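Local atomic coordinates of thioredoxin-like protein (Klebsiella pneumoniae subsp. pneumoniae MGH 78578, PDB entry 3TY1), a protein that probably binds carbohydrate, as expected of a supersandwich protein related to the galactose mutarotases, and is a putative aldose 1-epimerase. Residues A[146-151]-A[160-165]; A[177-182]-A[192-197]; A[48-53]-A[60-65]; A[67-72]-A[142-147]; A[16-21]-A[36-41]. One frame throughout, in Å; residues are numbered along the deposited sequence.

Contact 1 of 5, residues A[146-151]-A[160-165]. With SO4 (sulfate ion), chain I.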
# COMPACT_ATOMS: atom_id res chain seq x y z
N LEU A 146 15.79 3.89 11.90
CA LEU A 146 17.13 3.68 12.48
C LEU A 146 16.98 2.53 13.46
O LEU A 146 16.10 2.57 14.29
CB LEU A 146 17.62 4.93 13.25
CG LEU A 146 19.00 4.86 13.96
CD1 LEU A 146 20.18 4.88 13.01
CD2 LEU A 146 19.18 6.03 14.99
N VAL A 147 17.82 1.51 13.32
CA VAL A 147 17.82 0.37 14.21
C VAL A 147 19.26 0.10 14.61
O VAL A 147 20.13 -0.05 13.73
CB VAL A 147 17.19 -0.88 13.56
CG1 VAL A 147 17.26 -2.06 14.49
CG2 VAL A 147 15.73 -0.64 13.15
N GLU A 148 19.51 0.08 15.94
CA GLU A 148 20.83 -0.21 16.53
C GLU A 148 20.72 -1.27 17.60
O GLU A 148 19.73 -1.30 18.35
CB GLU A 148 21.43 1.02 17.20
CG GLU A 148 21.71 2.16 16.24
CD GLU A 148 22.23 3.45 16.92
OE1 GLU A 148 22.07 3.64 18.14
OE2 GLU A 148 22.80 4.29 16.19
N VAL A 149 21.75 -2.11 17.66
CA VAL A 149 21.89 -3.14 18.67
C VAL A 149 23.17 -2.82 19.46
O VAL A 149 24.24 -2.61 18.87
CB VAL A 149 22.00 -4.55 18.04
CG1 VAL A 149 22.34 -5.59 19.12
CG2 VAL A 149 20.71 -4.89 17.31
N GLU A 150 23.07 -2.83 20.77
CA GLU A 150 24.20 -2.50 21.65
C GLU A 150 24.38 -3.64 22.65
O GLU A 150 23.39 -4.15 23.19
CB GLU A 150 23.93 -1.17 22.36
CG GLU A 150 24.92 -0.75 23.46
CD GLU A 150 24.40 0.42 24.32
OE1 GLU A 150 23.90 1.42 23.74
OE2 GLU A 150 24.46 0.32 25.57
N VAL A 151 25.62 -4.01 22.90
CA VAL A 151 25.96 -5.03 23.90
C VAL A 151 27.08 -4.47 24.75
O VAL A 151 28.11 -4.04 24.23
CB VAL A 151 26.37 -6.37 23.27
CG1 VAL A 151 26.67 -7.44 24.38
CG2 VAL A 151 25.24 -6.87 22.33
N ARG A 160 20.86 -3.70 24.43
CA ARG A 160 19.86 -2.69 24.15
C ARG A 160 19.57 -2.69 22.67
O ARG A 160 20.49 -2.73 21.85
CB ARG A 160 20.34 -1.30 24.58
CG ARG A 160 20.69 -1.25 26.04
CD ARG A 160 20.94 0.15 26.55
NE ARG A 160 21.30 0.11 27.96
CZ ARG A 160 21.47 1.18 28.75
NH1 ARG A 160 21.34 2.40 28.27
NH2 ARG A 160 21.77 1.01 30.04
N ILE A 161 18.30 -2.63 22.34
CA ILE A 161 17.86 -2.61 20.96
C ILE A 161 17.03 -1.35 20.79
O ILE A 161 15.95 -1.22 21.39
CB ILE A 161 17.11 -3.86 20.59
CG1 ILE A 161 18.04 -5.07 20.68
CG2 ILE A 161 16.54 -3.72 19.13
CD1 ILE A 161 17.37 -6.37 20.32
N ARG A 162 17.52 -0.44 19.95
CA ARG A 162 16.85 0.84 19.70
C ARG A 162 16.30 0.88 18.29
O ARG A 162 16.92 0.37 17.37
CB ARG A 162 17.82 2.03 19.86
CG ARG A 162 18.25 2.30 21.26
CD ARG A 162 19.18 3.52 21.37
NE ARG A 162 20.50 3.22 20.86
CZ ARG A 162 21.46 2.60 21.54
NH1 ARG A 162 21.28 2.19 22.80
NH2 ARG A 162 22.62 2.37 20.94
N GLY A 163 15.13 1.51 18.14
CA GLY A 163 14.49 1.70 16.85
C GLY A 163 13.73 3.02 16.76
O GLY A 163 12.82 3.23 17.55
N LEU A 164 14.12 3.88 15.82
CA LEU A 164 13.46 5.19 15.61
C LEU A 164 12.28 5.00 14.65
O LEU A 164 12.48 4.60 13.51
CB LEU A 164 14.43 6.18 15.00
CG LEU A 164 13.97 7.64 14.78
CD1 LEU A 164 13.55 8.23 16.09
CD2 LEU A 164 15.10 8.48 14.08
N VAL A 165 11.08 5.28 15.13
CA VAL A 165 9.82 5.15 14.39
C VAL A 165 9.24 6.55 14.20
O VAL A 165 8.94 7.26 15.17
CB VAL A 165 8.87 4.24 15.14
CG1 VAL A 165 7.58 4.06 14.35
CG2 VAL A 165 9.53 2.88 15.37
S SO4 I . 21.44 4.55 31.44
O1 SO4 I . 21.12 3.41 32.31
O2 SO4 I . 21.75 5.70 32.28
O3 SO4 I . 22.62 4.24 30.65
O4 SO4 I . 20.30 4.95 30.64

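Contact 2 of 5, residues A[177-182]-A[192-197]. With SO4 (sulfate ion), chain H; SO4 (sulfate ion), chain I.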
# COMPACT_ATOMS: atom_id res chain seq x y z
N THR A 177 9.55 8.61 17.76
CA THR A 177 9.78 7.85 18.98
C THR A 177 11.01 6.99 18.86
O THR A 177 11.07 6.14 17.97
CB THR A 177 8.58 6.95 19.28
OG1 THR A 177 7.42 7.77 19.37
CG2 THR A 177 8.81 6.21 20.62
N LEU A 178 12.00 7.23 19.71
CA LEU A 178 13.17 6.38 19.79
C LEU A 178 12.79 5.32 20.78
O LEU A 178 12.82 5.55 22.00
CB LEU A 178 14.44 7.12 20.20
CG LEU A 178 15.75 6.30 20.24
CD1 LEU A 178 16.03 5.61 18.89
CD2 LEU A 178 16.97 7.19 20.66
N THR A 179 12.39 4.15 20.26
CA THR A 179 12.03 3.02 21.11
C THR A 179 13.31 2.35 21.62
O THR A 179 14.35 2.36 20.92
CB THR A 179 11.17 1.96 20.40
OG1 THR A 179 11.96 1.31 19.41
CG2 THR A 179 9.89 2.54 19.76
N GLU A 180 13.26 1.77 22.82
CA GLU A 180 14.41 1.03 23.34
C GLU A 180 13.97 -0.09 24.26
O GLU A 180 13.18 0.13 25.20
CB GLU A 180 15.43 1.93 24.08
CG GLU A 180 16.72 1.19 24.45
CD GLU A 180 17.80 2.09 25.10
OE1 GLU A 180 17.67 2.47 26.28
OE2 GLU A 180 18.80 2.37 24.42
N LEU A 181 14.43 -1.29 23.95
CA LEU A 181 14.27 -2.47 24.81
C LEU A 181 15.63 -2.83 25.40
O LEU A 181 16.64 -2.81 24.69
CB LEU A 181 13.63 -3.59 24.03
CG LEU A 181 13.47 -4.94 24.74
CD1 LEU A 181 12.24 -5.69 24.16
CD2 LEU A 181 14.76 -5.78 24.62
N ARG A 182 15.66 -3.12 26.70
CA ARG A 182 16.88 -3.49 27.41
C ARG A 182 16.69 -4.85 28.05
O ARG A 182 15.65 -5.13 28.67
CB ARG A 182 17.20 -2.48 28.49
CG ARG A 182 17.26 -1.07 28.00
CD ARG A 182 17.82 -0.16 29.11
NE ARG A 182 17.72 1.24 28.70
CZ ARG A 182 18.02 2.28 29.46
NH1 ARG A 182 18.45 2.10 30.71
NH2 ARG A 182 17.88 3.50 28.97
N LEU A 192 11.41 -1.40 28.70
CA LEU A 192 11.29 -0.45 27.61
C LEU A 192 11.58 0.92 28.19
O LEU A 192 11.11 1.24 29.27
CB LEU A 192 9.86 -0.45 27.05
CG LEU A 192 9.34 -1.78 26.52
CD1 LEU A 192 7.92 -1.58 25.92
CD2 LEU A 192 10.32 -2.31 25.47
N HIS A 193 12.30 1.73 27.42
CA HIS A 193 12.62 3.11 27.72
C HIS A 193 12.49 3.88 26.44
O HIS A 193 13.47 4.19 25.79
CB HIS A 193 14.02 3.21 28.31
CG HIS A 193 14.14 2.52 29.62
ND1 HIS A 193 13.62 3.04 30.79
CD2 HIS A 193 14.63 1.30 29.94
CE1 HIS A 193 13.83 2.19 31.78
NE2 HIS A 193 14.46 1.14 31.30
N ASP A 194 11.24 4.13 26.05
CA ASP A 194 10.95 4.84 24.84
C ASP A 194 10.96 6.34 25.12
O ASP A 194 10.60 6.77 26.23
CB ASP A 194 9.56 4.44 24.24
CG ASP A 194 9.41 2.96 24.00
OD1 ASP A 194 10.43 2.23 23.81
OD2 ASP A 194 8.24 2.50 24.02
N VAL A 195 11.33 7.12 24.10
CA VAL A 195 11.31 8.57 24.18
C VAL A 195 10.61 9.14 22.93
O VAL A 195 11.11 9.01 21.82
CB VAL A 195 12.73 9.20 24.30
CG1 VAL A 195 12.61 10.74 24.47
CG2 VAL A 195 13.53 8.59 25.47
N LEU A 196 9.44 9.73 23.12
CA LEU A 196 8.71 10.42 22.06
C LEU A 196 9.23 11.86 22.05
O LEU A 196 9.31 12.49 23.13
CB LEU A 196 7.22 10.44 22.37
CG LEU A 196 6.30 11.28 21.49
CD1 LEU A 196 6.20 10.71 20.10
CD2 LEU A 196 4.95 11.39 22.12
N THR A 197 9.58 12.36 20.87
CA THR A 197 10.00 13.75 20.72
C THR A 197 9.20 14.45 19.64
O THR A 197 8.97 13.90 18.55
CB THR A 197 11.50 13.88 20.43
OG1 THR A 197 12.23 13.24 21.48
CG2 THR A 197 11.95 15.32 20.35
S SO4 H . 16.45 -0.67 33.58
O1 SO4 H . 16.52 -1.93 34.34
O2 SO4 H . 16.97 0.46 34.34
O3 SO4 H . 17.25 -0.81 32.37
O4 SO4 H . 15.04 -0.38 33.25
S SO4 I . 21.44 4.55 31.44
O1 SO4 I . 21.12 3.41 32.31
O2 SO4 I . 21.75 5.70 32.28
O3 SO4 I . 22.62 4.24 30.65
O4 SO4 I . 20.30 4.95 30.64
O HOH W 1 14.84 5.84 23.86

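Contact 3 of 5, residues A[48-53]-A[60-65]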
# COMPACT_ATOMS: atom_id res chain seq x y z
N SER A 48 9.32 -8.31 5.31
CA SER A 48 9.24 -7.99 6.73
C SER A 48 10.45 -8.50 7.47
O SER A 48 10.93 -9.58 7.18
CB SER A 48 8.01 -8.64 7.37
OG SER A 48 6.82 -8.01 6.91
N LYS A 49 10.95 -7.71 8.43
CA LYS A 49 12.06 -8.17 9.25
C LYS A 49 11.62 -8.54 10.68
O LYS A 49 10.68 -7.93 11.22
CB LYS A 49 13.07 -7.08 9.36
CG LYS A 49 13.77 -6.67 8.08
CD LYS A 49 14.65 -5.43 8.31
CE LYS A 49 13.82 -4.11 8.34
NZ LYS A 49 14.64 -2.92 8.68
N ILE A 50 12.30 -9.52 11.25
CA ILE A 50 12.23 -9.81 12.68
C ILE A 50 13.64 -9.70 13.24
O ILE A 50 14.64 -9.91 12.51
CB ILE A 50 11.61 -11.19 13.05
CG1 ILE A 50 12.30 -12.35 12.36
CG2 ILE A 50 10.09 -11.16 12.76
CD1 ILE A 50 11.86 -13.71 12.90
N LEU A 51 13.71 -9.33 14.52
CA LEU A 51 14.98 -9.20 15.21
C LEU A 51 14.78 -9.90 16.54
O LEU A 51 13.85 -9.56 17.30
CB LEU A 51 15.35 -7.73 15.35
CG LEU A 51 16.58 -7.32 16.15
CD1 LEU A 51 17.83 -7.95 15.60
CD2 LEU A 51 16.69 -5.73 16.12
N THR A 52 15.63 -10.88 16.82
CA THR A 52 15.47 -11.75 17.95
C THR A 52 16.72 -11.83 18.83
O THR A 52 17.83 -12.05 18.33
CB THR A 52 15.17 -13.19 17.46
OG1 THR A 52 14.05 -13.17 16.54
CG2 THR A 52 14.86 -14.09 18.67
N ILE A 53 16.53 -11.70 20.13
CA ILE A 53 17.55 -12.05 21.10
C ILE A 53 17.27 -13.51 21.51
O ILE A 53 16.24 -13.79 22.11
CB ILE A 53 17.50 -11.21 22.37
CG1 ILE A 53 17.74 -9.73 22.03
CG2 ILE A 53 18.54 -11.81 23.41
CD1 ILE A 53 17.45 -8.73 23.22
N THR A 60 13.82 -15.47 25.23
CA THR A 60 14.00 -15.32 23.81
C THR A 60 12.99 -14.26 23.39
O THR A 60 11.77 -14.41 23.61
CB THR A 60 13.88 -16.65 23.03
OG1 THR A 60 14.99 -17.46 23.37
CG2 THR A 60 13.92 -16.38 21.48
N ILE A 61 13.49 -13.15 22.86
CA ILE A 61 12.67 -11.99 22.61
C ILE A 61 12.68 -11.65 21.14
O ILE A 61 13.77 -11.40 20.56
CB ILE A 61 13.23 -10.75 23.38
CG1 ILE A 61 13.26 -11.03 24.90
CG2 ILE A 61 12.42 -9.47 22.99
CD1 ILE A 61 14.00 -9.90 25.74
N THR A 62 11.50 -11.64 20.52
CA THR A 62 11.37 -11.38 19.09
C THR A 62 10.63 -10.12 18.89
O THR A 62 9.53 -9.95 19.44
CB THR A 62 10.61 -12.52 18.37
OG1 THR A 62 11.32 -13.74 18.60
CG2 THR A 62 10.51 -12.25 16.86
N LEU A 63 11.21 -9.24 18.09
CA LEU A 63 10.51 -7.99 17.73
C LEU A 63 10.58 -7.80 16.23
O LEU A 63 11.34 -8.48 15.57
CB LEU A 63 11.05 -6.83 18.52
CG LEU A 63 12.47 -6.35 18.49
CD1 LEU A 63 12.61 -5.48 17.21
CD2 LEU A 63 12.79 -5.52 19.70
N SER A 64 9.78 -6.88 15.69
CA SER A 64 9.76 -6.60 14.27
C SER A 64 10.06 -5.14 13.95
O SER A 64 9.22 -4.28 14.20
CB SER A 64 8.43 -7.00 13.65
OG SER A 64 8.48 -6.64 12.29
N PRO A 65 11.25 -4.85 13.37
CA PRO A 65 11.56 -3.49 12.94
C PRO A 65 10.65 -2.95 11.84
O PRO A 65 10.48 -1.75 11.71
CB PRO A 65 12.98 -3.63 12.43
CG PRO A 65 13.54 -4.77 13.26
CD PRO A 65 12.44 -5.71 13.28
O HOH W 2 12.37 -15.33 16.41

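Contact 4 of 5, residues A[67-72]-A[142-147]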
# COMPACT_ATOMS: atom_id res chain seq x y z
N ARG A 67 7.47 -3.52 11.70
CA ARG A 67 6.21 -3.20 12.38
C ARG A 67 6.46 -2.41 13.67
O ARG A 67 6.17 -2.88 14.77
CB ARG A 67 5.43 -4.50 12.63
CG ARG A 67 5.05 -5.26 11.30
CD ARG A 67 4.20 -6.49 11.53
NE ARG A 67 2.98 -6.11 12.25
CZ ARG A 67 1.95 -5.43 11.77
NH1 ARG A 67 1.89 -5.07 10.47
NH2 ARG A 67 0.97 -5.09 12.61
N GLY A 68 7.14 -1.26 13.52
CA GLY A 68 7.34 -0.24 14.58
C GLY A 68 8.07 -0.69 15.82
O GLY A 68 7.93 -0.09 16.86
N MSE A 69 8.86 -1.76 15.69
CA MSE A 69 9.54 -2.39 16.83
C MSE A 69 8.57 -3.03 17.83
O MSE A 69 8.92 -3.27 19.00
CB MSE A 69 10.51 -1.44 17.52
CG MSE A 69 11.43 -0.66 16.64
SE MSE A 69 12.80 -1.62 15.77
CE MSE A 69 13.96 -2.15 17.28
N ASN A 70 7.37 -3.38 17.36
CA ASN A 70 6.42 -4.15 18.17
C ASN A 70 7.11 -5.43 18.63
O ASN A 70 7.93 -6.03 17.88
CB ASN A 70 5.23 -4.62 17.30
CG ASN A 70 4.22 -3.53 16.97
OD1 ASN A 70 4.25 -2.41 17.51
ND2 ASN A 70 3.29 -3.87 16.01
N LEU A 71 6.71 -5.92 19.80
CA LEU A 71 7.24 -7.13 20.38
C LEU A 71 6.30 -8.23 19.93
O LEU A 71 5.09 -8.20 20.17
CB LEU A 71 7.33 -7.05 21.90
CG LEU A 71 8.04 -5.81 22.51
CD1 LEU A 71 8.10 -5.95 24.02
CD2 LEU A 71 9.42 -5.60 21.90
N LEU A 72 6.86 -9.25 19.29
CA LEU A 72 6.02 -10.34 18.77
C LEU A 72 5.77 -11.44 19.80
O LEU A 72 4.64 -11.91 19.98
CB LEU A 72 6.69 -10.96 17.55
CG LEU A 72 6.92 -10.08 16.30
CD1 LEU A 72 7.22 -10.95 15.06
CD2 LEU A 72 5.83 -9.17 15.98
N THR A 142 4.58 1.19 11.12
CA THR A 142 5.60 2.05 10.54
C THR A 142 6.96 1.35 10.66
O THR A 142 7.38 1.04 11.75
CB THR A 142 5.68 3.41 11.28
OG1 THR A 142 4.40 4.05 11.16
CG2 THR A 142 6.82 4.30 10.72
N PRO A 143 7.65 1.12 9.53
CA PRO A 143 9.01 0.57 9.55
C PRO A 143 10.01 1.52 10.19
O PRO A 143 10.00 2.72 9.91
CB PRO A 143 9.33 0.37 8.08
CG PRO A 143 8.02 0.34 7.40
CD PRO A 143 7.17 1.33 8.15
N ALA A 144 10.85 0.99 11.06
CA ALA A 144 11.82 1.80 11.76
C ALA A 144 12.83 2.41 10.76
O ALA A 144 13.26 1.76 9.81
CB ALA A 144 12.56 0.97 12.81
N SER A 145 13.23 3.64 11.02
CA SER A 145 14.16 4.38 10.19
C SER A 145 15.60 4.17 10.62
O SER A 145 16.51 4.32 9.83
CB SER A 145 13.86 5.87 10.30
OG SER A 145 12.56 6.13 9.84
N LEU A 146 15.79 3.89 11.90
CA LEU A 146 17.13 3.68 12.48
C LEU A 146 16.98 2.53 13.46
O LEU A 146 16.10 2.57 14.29
CB LEU A 146 17.62 4.93 13.25
CG LEU A 146 19.00 4.86 13.96
CD1 LEU A 146 20.18 4.88 13.01
CD2 LEU A 146 19.18 6.03 14.99
N VAL A 147 17.82 1.51 13.32
CA VAL A 147 17.82 0.37 14.21
C VAL A 147 19.26 0.10 14.61
O VAL A 147 20.13 -0.05 13.73
CB VAL A 147 17.19 -0.88 13.56
CG1 VAL A 147 17.26 -2.06 14.49
CG2 VAL A 147 15.73 -0.64 13.15

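Contact 5 of 5, residues A[16-21]-A[36-41]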
# COMPACT_ATOMS: atom_id res chain seq x y z
N LYS A 16 21.18 -3.67 6.81
CA LYS A 16 21.97 -4.88 6.74
C LYS A 16 21.18 -6.12 6.33
O LYS A 16 21.80 -7.09 5.92
CB LYS A 16 22.70 -5.17 8.07
CG LYS A 16 23.86 -4.19 8.35
CD LYS A 16 24.66 -4.63 9.58
CE LYS A 16 25.83 -3.69 9.93
NZ LYS A 16 26.73 -3.48 8.78
N GLY A 17 19.85 -6.11 6.45
CA GLY A 17 19.06 -7.30 6.12
C GLY A 17 19.41 -8.42 7.09
O GLY A 17 19.45 -8.20 8.30
N ASN A 18 19.68 -9.62 6.55
CA ASN A 18 20.07 -10.76 7.39
C ASN A 18 21.39 -10.50 8.11
O ASN A 18 22.35 -10.09 7.49
CB ASN A 18 20.16 -12.04 6.58
CG ASN A 18 18.80 -12.49 6.05
OD1 ASN A 18 17.80 -12.52 6.76
ND2 ASN A 18 18.78 -12.84 4.78
N TRP A 19 21.43 -10.70 9.42
CA TRP A 19 22.60 -10.34 10.22
C TRP A 19 22.52 -11.05 11.54
O TRP A 19 21.43 -11.29 12.06
CB TRP A 19 22.55 -8.82 10.45
CG TRP A 19 23.53 -8.28 11.47
CD1 TRP A 19 24.80 -7.84 11.24
CD2 TRP A 19 23.30 -8.13 12.88
NE1 TRP A 19 25.36 -7.41 12.42
CE2 TRP A 19 24.46 -7.57 13.44
CE3 TRP A 19 22.20 -8.38 13.72
CZ2 TRP A 19 24.57 -7.29 14.80
CZ3 TRP A 19 22.31 -8.10 15.06
CH2 TRP A 19 23.49 -7.56 15.59
N GLN A 20 23.67 -11.42 12.08
CA GLN A 20 23.67 -12.00 13.42
C GLN A 20 24.97 -11.75 14.12
O GLN A 20 26.03 -11.62 13.49
CB GLN A 20 23.41 -13.51 13.41
CG GLN A 20 24.53 -14.35 12.81
CD GLN A 20 25.73 -14.65 13.78
OE1 GLN A 20 25.53 -14.93 14.97
NE2 GLN A 20 26.97 -14.63 13.24
N ILE A 21 24.89 -11.73 15.43
CA ILE A 21 26.08 -11.82 16.28
C ILE A 21 25.79 -12.82 17.38
O ILE A 21 24.64 -13.06 17.73
CB ILE A 21 26.50 -10.49 16.86
CG1 ILE A 21 25.37 -9.88 17.69
CG2 ILE A 21 26.99 -9.56 15.74
CD1 ILE A 21 25.79 -8.63 18.46
N GLU A 36 19.84 -11.91 16.23
CA GLU A 36 19.68 -12.15 14.81
C GLU A 36 18.54 -11.37 14.19
O GLU A 36 17.40 -11.37 14.71
CB GLU A 36 19.43 -13.66 14.55
CG GLU A 36 19.34 -13.98 13.05
CD GLU A 36 19.19 -15.48 12.72
OE1 GLU A 36 19.06 -16.30 13.65
OE2 GLU A 36 19.20 -15.80 11.51
N GLN A 37 18.86 -10.74 13.04
CA GLN A 37 17.87 -10.12 12.20
C GLN A 37 17.67 -11.04 10.97
O GLN A 37 18.64 -11.51 10.37
CB GLN A 37 18.26 -8.71 11.75
CG GLN A 37 17.21 -8.05 10.85
CD GLN A 37 17.40 -6.56 10.69
OE1 GLN A 37 16.80 -5.79 11.43
NE2 GLN A 37 18.23 -6.14 9.73
N LYS A 38 16.42 -11.27 10.63
CA LYS A 38 16.04 -12.11 9.55
C LYS A 38 15.01 -11.42 8.70
O LYS A 38 13.99 -10.90 9.22
CB LYS A 38 15.53 -13.42 10.15
CG LYS A 38 15.13 -14.51 9.17
CD LYS A 38 14.74 -15.86 9.88
CE LYS A 38 15.88 -16.47 10.71
NZ LYS A 38 15.66 -17.90 11.14
N VAL A 39 15.21 -11.46 7.38
CA VAL A 39 14.29 -10.92 6.42
C VAL A 39 13.37 -12.05 6.06
O VAL A 39 13.83 -13.11 5.62
CB VAL A 39 14.98 -10.40 5.13
CG1 VAL A 39 13.92 -9.76 4.18
CG2 VAL A 39 16.03 -9.38 5.46
N LEU A 40 12.08 -11.85 6.23
CA LEU A 40 11.08 -12.90 5.98
C LEU A 40 10.51 -12.82 4.56
O LEU A 40 10.60 -11.81 3.86
CB LEU A 40 9.94 -12.84 7.01
CG LEU A 40 10.34 -13.00 8.47
CD1 LEU A 40 9.06 -12.70 9.31
CD2 LEU A 40 10.96 -14.38 8.70
N HIS A 41 9.88 -13.92 4.15
CA HIS A 41 9.35 -14.06 2.79
C HIS A 41 8.04 -14.85 2.82
O HIS A 41 7.74 -15.55 3.81
CB HIS A 41 10.36 -14.72 1.85
CG HIS A 41 11.66 -13.99 1.74
ND1 HIS A 41 11.82 -12.86 0.97
CD2 HIS A 41 12.88 -14.23 2.31
CE1 HIS A 41 13.07 -12.43 1.08
NE2 HIS A 41 13.73 -13.25 1.87

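Contact 1 of 5, residues A[146-151]-A[160-165]
With CG anti to the carbonyl carbon (chi1 -70°) and a bend at chi3 (-74°), the Arg-162 side chain folds back over the neighbouring strand, while Glu-150, CG anti to the backbone N, and Glu-148, CG beside its own N, bring their carboxylates to it. OE1 of Glu-148 takes the side-on pair, 3.2 Å from Arg-162 NE and 3.1 Å from NH2, carboxylate and guanidinium planes almost perpendicular (88°). Glu-150 OE1 sits at the end of the same guanidinium, 2.9 Å from Arg-162 NH1 and 3.2 Å from NH2. Four N-H groups thus hold two oxygens near the guanidinium plane, which should fix its rotation; NH1 also bonds Glu-180 of the next strand. Arg-160 runs extended alongside Glu-150 and meets OE2 in a long salt bridge, well out of the guanidinium plane; its stronger partner is Glu-158, and NH1 reaches sulfate O3 at 3.3 Å. Beneath this network the backbones pair antiparallel, Glu-148 opposite Arg-162 and Glu-150 opposite Arg-160 as hydrogen-bonded pairs. Val-147, Val-149 and Ile-161 occupy the other face. The hairpin lies in the large sheet between strands 2-9 and 173-183, its aliphatic face packed on strands 33-39 and 49-55.

Contact 2 of 5, residues A[177-182]-A[192-197]
Thr-177 places OG1 beside the methyl CD1 of Leu-196, 3.3 Å away, in a non-hydrogen-bonded antiparallel pair. Leu-178 exchanges two backbone bonds with Val-195, Leu-178 N to Val-195 O 2.9 Å and Val-195 N to Leu-178 O 3.0 Å, both with the donor above the carbonyl plane. A water then bridges Leu-178 O and His-193 O, donating to each. Beside Thr-179, whose OG1 bonds Gly-163 O, Asp-194 takes the place of a strand carbonyl: its OD1 accepts Glu-180 N at 3.0 Å through the anti lone pair. OD2 is held by Tyr-210 and Arg-116, so this buried carboxylate is well satisfied. This side-chain bond and the water interrupt the regular pairing of a long beta hairpin within the ten-stranded sheet of the supersandwich. Glu-180 O resumes it, accepting His-193 N at 2.9 Å. On the aliphatic face Leu-181 CB meets Leu-192 CD2 at 3.8 Å. Arg-182, extended from CG to NE, gives NE and NH2 to Glu-180 OE1 (NE 2.7 Å) and carries one guanidinium face over His-193 CD2, planes 40° apart. His-193 ND1 bonds Asp-346, and its NE2 donates to a sulfate, O4 only 2.5 Å away.

Contact 3 of 5, residues A[48-53]-A[60-65]
Strands 49-53 and 60-64 run antiparallel, their axes 4.5 Å apart at closest approach and 157° between directions, with Leu-51 opposite Leu-63 and Ile-53 opposite Ile-61 as hydrogen-bonded pairs. The bonds are short and fairly straight, Leu-51 N to Leu-63 O 2.7 Å and Leu-63 N to Leu-51 O 2.8 Å, the latter with 171° at the hydrogen.

Between these two pairs Thr-52 and Thr-62 form a non-hydrogen-bonded pair on the other face. In both, OG1 is anti to the carbonyl carbon and CG2 anti to the N, so the two side chains lie side by side and point the same way. One water spans their hydroxyls, 2.7 Å from Thr-52 OG1 and 2.9 Å from Thr-62 OG1. The methyl CG2 of Thr-52 also touches CG2 of Thr-60 at 3.7 Å.

The segments are the two arms of a beta hairpin at the centre of the six-stranded antiparallel sheet, flanked by strands 33-39 and 70-76. Its aliphatic side belongs to the interior of the fold: Leu-51 and Ile-53 reach Ile-161 of strand 159-169 in the large sheet, while Leu-63 touches Met-69.

Leu-63 has CG in the crowded position between N and carbonyl carbon (chi1 60°), which swings CD1 to 4.0 Å from Leu-51 CB. Pro-65 CG approaches the same CB from the open end of the hairpin. There the backbone pairing gives way to a side chain: Ser-64 OG, anti to its own N, donates to Lys-49 O at 2.8 Å, almost along the C=O axis. The Lys-49 chain, bent at chi3, passes NZ beside Pro-65 CB; its charge is met by Asp-15.

Contact 4 of 5, residues A[67-72]-A[142-147]
No flat side chain meets another here: the guanidinium of Arg-67 makes no bond to residues 142-147; NH1 goes to Asn-141 and the carbonyl of Val-91, and NH2 to Glu-112, which also accepts from Asn-70 ND2. The flat groups that do approach are peptides, Gly-68 N standing 2.9 Å from Thr-142 O. The side-chain contact falls to Met-69, a selenomethionine. Its CG lies anti to the carbonyl carbon, and the chain bends at both chi2 (-70°) and chi3 (-68°), so that the selenium makes the closest approach to the other segment. SE lies 3.9 Å from Ala-144 CB and 4.1 Å from Val-147 CG2, and the Met-69 side chain crosses that of Val-147 obliquely. That valine branch lies beside its own backbone N, which puts it on the side facing the turn.

Residues 67-70 form a type I' beta turn, closed by Asn-70 N to Arg-67 O at 2.9 Å, with Gly-68 and Met-69 both at positive phi. The turn links strand 60-64 to strand 70-76 of the six-stranded sheet, and its tip is laid against the approach to strand 146-152 of the large sheet. Met-69 CE continues between the two layers to Leu-63 and Ile-161. Beyond the turn, Ser-145 OG bonds Glu-89 of a second subunit, and Pro-143 packs on Phe-95 of that subunit.

Contact 5 of 5, residues A[16-21]-A[36-41]
Backbone bonds pair Trp-19 with Gln-37: Trp-19 N reaches Gln-37 O at 3.1 Å, and Gln-37 N reaches Trp-19 O at 2.8 Å. Two side-chain amides extend the pairing beyond the start of strand 19-22. Gln-37, CG anti to its N and extended beyond, directs NE2 to Gly-17 O at 2.8 Å; the bond is nearly straight (170°), lies in the amide plane and uses a carbonyl lone pair. In the reverse sense Asn-18, with CG beside its own N, offers OD1 to Val-39 N at 2.9 Å, the donor standing above the amide carbonyl plane. Contacts of carbon atoms are few. Val-39 CG2 touches Gly-17 CA at 3.7 Å, where the backbone has positive phi (64°), and Gln-20 CB lies 4.1 Å from Glu-36 CG on the outer face. The Trp-19 ring, CG anti to N, presents an edge to the Gln-37 backbone N; it also packs on Leu-7 and Ile-35 and meets the ring of Trp-5, planes at about 60°. Glu-36 and Lys-38 go on to pair with strand 49-55. The arrangement is a beta hairpin at the margin of an antiparallel sheet, strand 19-22 being one of its two outermost strands within the chain.

Overall arrangement
Contacts 1 and 2 are successive hairpins of the large sheet, joined where strands 159-169 and 173-183 pair; contacts 5 and 3 stand likewise in the six-stranded sheet, joined through strands 33-39 and 49-55. The two layers meet in the aliphatic faces of contacts 1 and 3, Ile-161 CG2 lying 3.6 Å from Leu-51 CD2. Contact 4 connects the layers and shares Leu-146 and Val-147 with contact 1. Contacts 2, 3 and 4 are buried, contact 1 partly so, contact 5 at the surface. Charge marks contacts 1 and 2, which share a sulfate; contact 3 has threonines and water, contact 4 is chiefly apolar, and contact 5 relies on neutral amides.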